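Local coordinates for avidin-related protein 4/5 (Gallus gallus, PDB 1Y55) that binds biotin with high affinity, as a thermostable tetrameric relative of chicken avidin, at residues 101-104 against 105-108. The protein carries 1 engineered substitution. Sequence-based numbering, arbitrary orientation.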
loop_
_atom_site.group_PDB
_atom_site.type_symbol
_atom_site.label_atom_id
_atom_site.label_comp_id
_atom_site.label_asym_id
_atom_site.label_seq_id
_atom_site.Cartn_x
_atom_site.Cartn_y
_atom_site.Cartn_z
ATOM N N VAL A 101 16.669 5.011 -5.180
ATOM C CA VAL A 101 17.705 4.078 -4.765
ATOM C C VAL A 101 18.748 3.934 -5.870
ATOM O O VAL A 101 18.542 4.331 -7.014
ATOM C CB VAL A 101 17.119 2.712 -4.336
ATOM C CG1 VAL A 101 16.221 2.869 -3.108
ATOM C CG2 VAL A 101 16.375 2.032 -5.454
ATOM N N ASN A 102 19.888 3.363 -5.499
ATOM C CA ASN A 102 21.088 3.374 -6.331
ATOM C C ASN A 102 20.967 2.525 -7.578
ATOM O O ASN A 102 21.510 2.865 -8.638
ATOM C CB ASN A 102 22.304 2.893 -5.517
ATOM C CG ASN A 102 22.741 3.904 -4.466
ATOM O OD1 ASN A 102 22.352 5.074 -4.506
ATOM N ND2 ASN A 102 23.558 3.455 -3.516
ATOM N N ASP A 103 20.304 1.392 -7.441
ATOM C CA ASP A 103 20.115 0.473 -8.547
ATOM C C ASP A 103 18.948 -0.441 -8.253
ATOM O O ASP A 103 18.382 -0.426 -7.144
ATOM C CB ASP A 103 21.389 -0.324 -8.858
ATOM C CG ASP A 103 21.822 -1.210 -7.723
ATOM O OD1 ASP A 103 21.223 -2.287 -7.545
ATOM O OD2 ASP A 103 22.767 -0.915 -6.969
ATOM N N ILE A 104 18.580 -1.227 -9.247
ATOM C CA ILE A 104 17.363 -2.008 -9.203
ATOM C C ILE A 104 17.346 -3.048 -8.082
ATOM O O ILE A 104 16.279 -3.424 -7.616
ATOM C CB ILE A 104 17.116 -2.638 -10.596
ATOM C CG1 ILE A 104 15.656 -3.048 -10.754
ATOM C CG2 ILE A 104 18.057 -3.818 -10.849
ATOM C CD1 ILE A 104 15.258 -3.214 -12.188
ATOM N N SER A 105 18.517 -3.495 -7.633
ATOM C CA SER A 105 18.593 -4.440 -6.521
ATOM C C SER A 105 18.040 -3.880 -5.193
ATOM O O SER A 105 17.708 -4.653 -4.299
ATOM C CB SER A 105 20.032 -4.943 -6.335
ATOM O OG SER A 105 20.815 -4.009 -5.630
ATOM N N TYR A 106 17.940 -2.552 -5.073
ATOM C CA TYR A 106 17.394 -1.911 -3.871
ATOM C C TYR A 106 15.930 -1.503 -4.033
ATOM O O TYR A 106 15.355 -0.894 -3.130
ATOM C CB TYR A 106 18.196 -0.656 -3.522
ATOM C CG TYR A 106 19.619 -0.912 -3.123
ATOM C CD1 TYR A 106 19.945 -1.281 -1.824
ATOM C CD2 TYR A 106 20.650 -0.770 -4.041
ATOM C CE1 TYR A 106 21.265 -1.499 -1.456
ATOM C CE2 TYR A 106 21.970 -0.994 -3.687
ATOM C CZ TYR A 106 22.270 -1.355 -2.394
ATOM O OH TYR A 106 23.583 -1.578 -2.037
ATOM N N ASP A 107 15.328 -1.823 -5.172
ATOM C CA ASP A 107 13.971 -1.355 -5.455
ATOM C C ASP A 107 12.969 -1.750 -4.374
ATOM O O ASP A 107 12.051 -0.981 -4.076
ATOM C CB ASP A 107 13.492 -1.865 -6.809
ATOM C CG ASP A 107 12.194 -1.242 -7.203
ATOM O OD1 ASP A 107 12.216 -0.062 -7.593
ATOM O OD2 ASP A 107 11.115 -1.858 -7.121
ATOM N N TRP A 108 13.154 -2.930 -3.790
ATOM C CA TRP A 108 12.204 -3.461 -2.818
ATOM C C TRP A 108 11.927 -2.510 -1.652
ATOM O O TRP A 108 10.853 -2.558 -1.084
ATOM C CB TRP A 108 12.694 -4.818 -2.262
ATOM C CG TRP A 108 13.914 -4.692 -1.402
ATOM C CD1 TRP A 108 15.216 -4.704 -1.826
ATOM C CD2 TRP A 108 13.964 -4.494 0.017
ATOM N NE1 TRP A 108 16.068 -4.512 -0.770
ATOM C CE2 TRP A 108 15.327 -4.399 0.380
ATOM C CE3 TRP A 108 12.996 -4.381 1.023
ATOM C CZ2 TRP A 108 15.739 -4.184 1.701
ATOM C CZ3 TRP A 108 13.414 -4.178 2.330
ATOM C CH2 TRP A 108 14.761 -4.081 2.655
#
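Asp103 OD1 is gripped twice by Ser105: OG donates to its syn lone pair at 2.6 Å. The backbone N of Ser105 comes to OD1 of Asp103 from the anti side, 3.0 Å away and tilted 22° out of the carboxylate plane. This second bond closes an Asx turn at the start of the 3-10 segment. With CG lodged between the backbone N and the carbonyl carbon, Asp103's first torsion (chi1 63°) turns OD1 to Ser105 and OD2 to the ring edge of Tyr106, 3.4 Å from CE2. Carboxylate and ring planes stand 57° apart. Two i to i+3 backbone bonds carry the 3-10 turn: Tyr106 N binds Asp103 O at 3.0 Å, and Asp107 N binds Ile104 O at 3.1 Å. Val101 packs on the root of the Tyr106 side chain, CB to CB 3.6 Å. Without the carboxylate, as with an alanine here, the Asx turn is likely to loosen and the Ser105 hydroxyl to be set free to turn. The turn sits at the surface, in the loop joining strands 89-98 and 111-120 of the avidin barrel. Asp107 ties it back to the first of these through a salt bridge to Arg98, Ile104 packs on Val90 of a second subunit, and Trp108 touches biotin before strand 111-120 begins.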